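Local coordinates for protein transcriptional regulator, crp family (Thermotoga maritima, PDB 1O5L) that probably acts as a DNA-binding transcription factor of the Crp family, with a cyclic nucleotide-binding domain joined to a helix-turn-helix domain, at residues Ile40-Glu54 and Asn89-Lys103. Numbering follows the deposited sequence.
Sequences IEDVLILLEGTLKTE and NVVAGENSKILSIPK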
loop_
_atom_site.group_PDB
_atom_site.type_symbol
_atom_site.label_atom_id
_atom_site.label_comp_id
_atom_site.label_asym_id
_atom_site.label_seq_id
_atom_site.Cartn_x
_atom_site.Cartn_y
_atom_site.Cartn_z
ATOM N N ILE A 40 8.639 -10.200 -8.857
ATOM C CA ILE A 40 7.223 -10.505 -8.712
ATOM C C ILE A 40 6.627 -10.356 -10.086
ATOM O O ILE A 40 6.506 -9.237 -10.615
ATOM C CB ILE A 40 6.510 -9.557 -7.717
ATOM C CG1 ILE A 40 7.183 -9.624 -6.352
ATOM C CG2 ILE A 40 4.992 -9.883 -7.659
ATOM C CD1 ILE A 40 6.439 -8.899 -5.231
ATOM N N GLU A 41 6.283 -11.490 -10.682
ATOM C CA GLU A 41 5.645 -11.492 -11.992
ATOM C C GLU A 41 4.147 -11.843 -11.933
ATOM O O GLU A 41 3.327 -11.197 -12.545
ATOM C CB GLU A 41 6.441 -12.405 -12.921
ATOM C CG GLU A 41 7.745 -11.729 -13.334
ATOM C CD GLU A 41 8.877 -12.678 -13.686
ATOM O OE1 GLU A 41 8.788 -13.891 -13.380
ATOM O OE2 GLU A 41 9.878 -12.198 -14.278
ATOM N N ASP A 42 3.792 -12.870 -11.205
ATOM C CA ASP A 42 2.409 -13.234 -11.041
ATOM C C ASP A 42 1.994 -12.863 -9.629
ATOM O O ASP A 42 2.834 -12.826 -8.700
ATOM C CB ASP A 42 2.257 -14.729 -11.239
ATOM C CG ASP A 42 2.301 -15.147 -12.702
ATOM O OD1 ASP A 42 2.377 -14.392 -13.701
ATOM O OD2 ASP A 42 2.209 -16.369 -12.927
ATOM N N VAL A 43 0.702 -12.583 -9.476
ATOM C CA VAL A 43 0.069 -12.454 -8.178
ATOM C C VAL A 43 -0.155 -13.884 -7.617
ATOM O O VAL A 43 -0.783 -14.761 -8.260
ATOM C CB VAL A 43 -1.281 -11.706 -8.311
ATOM C CG1 VAL A 43 -1.996 -11.608 -6.966
ATOM C CG2 VAL A 43 -1.079 -10.326 -8.939
ATOM N N LEU A 44 0.356 -14.114 -6.415
ATOM C CA LEU A 44 0.287 -15.431 -5.771
ATOM C C LEU A 44 -0.746 -15.415 -4.645
ATOM O O LEU A 44 -0.746 -14.504 -3.810
ATOM C CB LEU A 44 1.664 -15.812 -5.224
ATOM C CG LEU A 44 2.857 -15.786 -6.193
ATOM C CD1 LEU A 44 4.055 -16.354 -5.512
ATOM C CD2 LEU A 44 2.609 -16.569 -7.536
ATOM N N ILE A 45 -1.625 -16.425 -4.625
ATOM C CA ILE A 45 -2.637 -16.568 -3.575
ATOM C C ILE A 45 -2.520 -17.948 -2.936
ATOM O O ILE A 45 -2.594 -18.962 -3.636
ATOM C CB ILE A 45 -4.087 -16.348 -4.163
ATOM C CG1 ILE A 45 -4.209 -14.961 -4.810
ATOM C CG2 ILE A 45 -5.165 -16.513 -3.078
ATOM C CD1 ILE A 45 -5.512 -14.764 -5.579
ATOM N N LEU A 46 -2.354 -17.985 -1.618
ATOM C CA LEU A 46 -2.311 -19.239 -0.872
ATOM C C LEU A 46 -3.714 -19.817 -0.704
ATOM O O LEU A 46 -4.566 -19.225 -0.004
ATOM C CB LEU A 46 -1.690 -19.056 0.521
ATOM C CG LEU A 46 -1.606 -20.306 1.388
ATOM C CD1 LEU A 46 -0.636 -21.316 0.764
ATOM C CD2 LEU A 46 -1.154 -19.963 2.836
ATOM N N LEU A 47 -3.890 -21.002 -1.292
ATOM C CA LEU A 47 -5.159 -21.714 -1.356
ATOM C C LEU A 47 -5.331 -22.638 -0.176
ATOM O O LEU A 47 -6.413 -22.703 0.408
ATOM C CB LEU A 47 -5.220 -22.577 -2.635
ATOM C CG LEU A 47 -5.280 -21.820 -3.969
ATOM C CD1 LEU A 47 -5.132 -22.778 -5.151
ATOM C CD2 LEU A 47 -6.583 -21.007 -4.061
ATOM N N GLU A 48 -4.274 -23.395 0.121
ATOM C CA GLU A 48 -4.268 -24.332 1.222
ATOM C C GLU A 48 -2.850 -24.616 1.708
ATOM O O GLU A 48 -1.895 -24.513 0.935
ATOM C CB GLU A 48 -4.986 -25.631 0.877
ATOM C CG GLU A 48 -4.874 -26.125 -0.543
ATOM C CD GLU A 48 -5.659 -27.430 -0.747
ATOM O OE1 GLU A 48 -5.181 -28.496 -0.255
ATOM O OE2 GLU A 48 -6.769 -27.370 -1.360
ATOM N N GLY A 49 -2.737 -24.964 2.995
ATOM C CA GLY A 49 -1.455 -25.206 3.641
ATOM C C GLY A 49 -1.004 -24.046 4.525
ATOM O O GLY A 49 -1.824 -23.372 5.154
ATOM N N THR A 50 0.307 -23.842 4.598
ATOM C CA THR A 50 0.908 -22.822 5.456
ATOM C C THR A 50 2.284 -22.447 4.892
ATOM O O THR A 50 3.103 -23.324 4.589
ATOM C CB THR A 50 1.089 -23.340 6.930
ATOM O OG1 THR A 50 -0.141 -23.824 7.478
ATOM C CG2 THR A 50 1.441 -22.205 7.872
ATOM N N LEU A 51 2.540 -21.141 4.791
ATOM C CA LEU A 51 3.827 -20.636 4.358
ATOM C C LEU A 51 4.545 -19.948 5.514
ATOM O O LEU A 51 3.899 -19.499 6.465
ATOM C CB LEU A 51 3.641 -19.663 3.208
ATOM C CG LEU A 51 2.787 -20.192 2.056
ATOM C CD1 LEU A 51 2.666 -19.143 1.005
ATOM C CD2 LEU A 51 3.395 -21.476 1.480
ATOM N N LYS A 52 5.878 -19.889 5.421
ATOM C CA LYS A 52 6.740 -19.108 6.330
ATOM C C LYS A 52 7.511 -18.040 5.567
ATOM O O LYS A 52 8.043 -18.298 4.478
ATOM C CB LYS A 52 7.723 -20.027 7.045
ATOM C CG LYS A 52 7.063 -20.805 8.167
ATOM C CD LYS A 52 7.440 -22.259 8.183
ATOM C CE LYS A 52 8.878 -22.480 8.654
ATOM N NZ LYS A 52 8.921 -23.632 9.638
ATOM N N THR A 53 7.540 -16.830 6.119
ATOM C CA THR A 53 8.324 -15.758 5.547
ATOM C C THR A 53 9.560 -15.568 6.416
ATOM O O THR A 53 9.448 -15.484 7.646
ATOM C CB THR A 53 7.512 -14.441 5.402
ATOM O OG1 THR A 53 6.952 -14.016 6.654
ATOM C CG2 THR A 53 6.312 -14.614 4.484
ATOM N N GLU A 54 10.731 -15.522 5.779
ATOM C CA GLU A 54 11.975 -15.405 6.497
ATOM C C GLU A 54 12.942 -14.454 5.789
ATOM O O GLU A 54 13.191 -14.583 4.587
ATOM C CB GLU A 54 12.593 -16.795 6.741
ATOM C CG GLU A 54 13.062 -17.501 5.486
ATOM C CD GLU A 54 13.438 -18.973 5.677
ATOM O OE1 GLU A 54 13.069 -19.583 6.718
ATOM O OE2 GLU A 54 14.114 -19.521 4.749
ATOM N N ASN A 89 12.397 -14.463 1.696
ATOM C CA ASN A 89 12.146 -15.846 1.335
ATOM C C ASN A 89 10.717 -16.251 1.718
ATOM O O ASN A 89 10.242 -15.921 2.806
ATOM C CB ASN A 89 13.109 -16.770 2.053
ATOM C CG ASN A 89 14.498 -16.766 1.474
ATOM O OD1 ASN A 89 14.811 -16.071 0.516
ATOM N ND2 ASN A 89 15.344 -17.580 2.054
ATOM N N VAL A 90 10.034 -16.943 0.814
ATOM C CA VAL A 90 8.742 -17.560 1.098
ATOM C C VAL A 90 8.929 -19.076 1.000
ATOM O O VAL A 90 9.328 -19.598 -0.041
ATOM C CB VAL A 90 7.632 -17.062 0.141
ATOM C CG1 VAL A 90 6.257 -17.663 0.509
ATOM C CG2 VAL A 90 7.543 -15.542 0.173
ATOM N N VAL A 91 8.641 -19.772 2.100
ATOM C CA VAL A 91 8.915 -21.197 2.232
ATOM C C VAL A 91 7.657 -21.950 2.683
ATOM O O VAL A 91 6.906 -21.444 3.508
ATOM C CB VAL A 91 10.009 -21.432 3.277
ATOM C CG1 VAL A 91 10.428 -22.919 3.291
ATOM C CG2 VAL A 91 11.211 -20.516 3.019
ATOM N N ALA A 92 7.443 -23.163 2.150
ATOM C CA ALA A 92 6.306 -24.004 2.563
ATOM C C ALA A 92 6.572 -24.581 3.948
ATOM O O ALA A 92 7.584 -25.252 4.154
ATOM C CB ALA A 92 6.051 -25.129 1.554
ATOM N N GLY A 93 5.678 -24.287 4.894
ATOM C CA GLY A 93 5.750 -24.843 6.239
ATOM C C GLY A 93 5.172 -26.246 6.286
ATOM O O GLY A 93 5.542 -27.053 7.141
ATOM N N GLU A 94 4.248 -26.508 5.365
ATOM C CA GLU A 94 3.667 -27.811 5.149
ATOM C C GLU A 94 3.284 -27.927 3.670
ATOM O O GLU A 94 3.367 -26.942 2.927
ATOM C CB GLU A 94 2.435 -27.993 6.038
ATOM C CG GLU A 94 1.268 -27.052 5.722
ATOM C CD GLU A 94 0.062 -27.320 6.616
ATOM O OE1 GLU A 94 -0.350 -28.499 6.722
ATOM O OE2 GLU A 94 -0.470 -26.368 7.231
ATOM N N ASN A 95 2.859 -29.116 3.243
ATOM C CA ASN A 95 2.361 -29.295 1.866
ATOM C C ASN A 95 1.352 -28.179 1.552
ATOM O O ASN A 95 0.419 -27.947 2.315
ATOM C CB ASN A 95 1.692 -30.672 1.669
ATOM C CG ASN A 95 2.672 -31.838 1.780
ATOM O OD1 ASN A 95 3.872 -31.647 1.980
ATOM N ND2 ASN A 95 2.151 -33.058 1.680
ATOM N N SER A 96 1.557 -27.460 0.464
ATOM C CA SER A 96 0.737 -26.286 0.181
ATOM C C SER A 96 0.404 -26.166 -1.309
ATOM O O SER A 96 1.035 -26.823 -2.162
ATOM C CB SER A 96 1.452 -25.028 0.664
ATOM O OG SER A 96 1.743 -25.057 2.049
ATOM N N LYS A 97 -0.615 -25.357 -1.608
ATOM C CA LYS A 97 -1.039 -25.073 -2.978
ATOM C C LYS A 97 -1.313 -23.587 -3.114
ATOM O O LYS A 97 -1.901 -22.953 -2.240
ATOM C CB LYS A 97 -2.305 -25.845 -3.372
ATOM C CG LYS A 97 -2.236 -27.329 -3.077
ATOM C CD LYS A 97 -3.427 -28.094 -3.654
ATOM C CE LYS A 97 -3.344 -29.564 -3.334
ATOM N NZ LYS A 97 -4.622 -30.246 -3.679
ATOM N N ILE A 98 -0.904 -23.055 -4.253
ATOM C CA ILE A 98 -0.958 -21.643 -4.537
ATOM C C ILE A 98 -1.597 -21.441 -5.896
ATOM O O ILE A 98 -1.472 -22.282 -6.780
ATOM C CB ILE A 98 0.500 -21.097 -4.458
ATOM C CG1 ILE A 98 0.850 -20.887 -2.982
ATOM C CG2 ILE A 98 0.737 -19.792 -5.280
ATOM C CD1 ILE A 98 2.331 -20.701 -2.740
ATOM N N LEU A 99 -2.303 -20.316 -6.029
ATOM C CA LEU A 99 -2.856 -19.861 -7.293
ATOM C C LEU A 99 -1.960 -18.730 -7.786
ATOM O O LEU A 99 -1.623 -17.817 -7.010
ATOM C CB LEU A 99 -4.285 -19.343 -7.111
ATOM C CG LEU A 99 -5.035 -18.701 -8.297
ATOM C CD1 LEU A 99 -5.187 -19.625 -9.531
ATOM C CD2 LEU A 99 -6.420 -18.228 -7.788
ATOM N N SER A 100 -1.617 -18.795 -9.074
ATOM C CA SER A 100 -0.718 -17.869 -9.706
ATOM C C SER A 100 -1.455 -17.211 -10.885
ATOM O O SER A 100 -1.723 -17.870 -11.893
ATOM C CB SER A 100 0.518 -18.647 -10.217
ATOM O OG SER A 100 1.525 -17.777 -10.736
ATOM N N ILE A 101 -1.794 -15.938 -10.742
ATOM C CA ILE A 101 -2.477 -15.174 -11.784
ATOM C C ILE A 101 -1.520 -14.157 -12.433
ATOM O O ILE A 101 -0.917 -13.379 -11.709
ATOM C CB ILE A 101 -3.686 -14.394 -11.176
ATOM C CG1 ILE A 101 -4.627 -15.360 -10.424
ATOM C CG2 ILE A 101 -4.426 -13.639 -12.257
ATOM C CD1 ILE A 101 -5.770 -14.680 -9.737
ATOM N N PRO A 102 -1.453 -14.108 -13.764
ATOM C CA PRO A 102 -0.665 -13.087 -14.462
ATOM C C PRO A 102 -1.089 -11.670 -14.069
ATOM O O PRO A 102 -2.292 -11.370 -13.943
ATOM C CB PRO A 102 -0.927 -13.356 -15.964
ATOM C CG PRO A 102 -1.465 -14.749 -16.051
ATOM C CD PRO A 102 -2.124 -15.023 -14.705
ATOM N N LYS A 103 -0.094 -10.813 -13.845
ATOM C CA LYS A 103 -0.336 -9.459 -13.373
ATOM C C LYS A 103 -1.366 -8.685 -14.220
ATOM O O LYS A 103 -2.188 -7.956 -13.676
ATOM C CB LYS A 103 0.978 -8.679 -13.299
ATOM C CG LYS A 103 1.391 -8.331 -11.891
ATOM C CD LYS A 103 2.486 -7.212 -11.830
ATOM C CE LYS A 103 3.803 -7.745 -11.332
ATOM N NZ LYS A 103 4.833 -6.662 -11.291
HETATM O O HOH W 1 -7.115 -29.017 -3.423
HETATM O O HOH W 2 -2.584 -28.376 0.995
#
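Two antiparallel strand pairs in the beta-roll of the cyclic nucleotide-binding domain make this contact: 42-48 runs against 96-102 (156° between directions) and 51-54 against 89-92, with both segments turning from one sheet into the other near Gly49 and Gly93. Reciprocal backbone bonds set the register at Val43-Ile101, Ile45-Leu99 and Lys52-Val91, the last with Lys52 N 2.7 Å from Val91 O. Leu47 and Glu48 both face Lys97, whose O accepts from Leu47 N and, weakly, from Glu48 N, which defines a classic beta bulge. From the bulge, the side chains of Glu48 and Lys97 run side by side, CD to CD 3.7 Å; their salt bridge is long, OE1 to NZ 3.9 Å, and a water links Glu48 OE2 to the same NZ. At the bend, Thr50 OG1 donates to the anti lone pair of Glu94 OE2 (2.6 Å) and is also hydrogen-bonded to Lys69 NZ, while Ser96 OG accepts from Thr50 N and donates to Glu94 O, tying the two corners together. A CB on Gly49 would clash with Ser96 OG and Asn95 O. Between the sheets, Leu51 CD1 reaches both Val90 CG1 (3.9 Å) and Ile98 CD1 (4.1 Å), and Val33 covers Val90 and Ile98. Near the start of helix 103-112, the hydroxyl of Ser100, turned away from its own backbone N (chi1 -174°), donates to the anti lone pair of Asp42 OD2 at 2.7 Å. An alanine in place of Asp42 would remove that acceptor, and the buried Ser100 hydroxyl would probably be free to turn to another rotamer. Paired strands continuing round a bend from one four-stranded sheet to the other are characteristic of the cupin-like jelly roll found in Crp-family regulators.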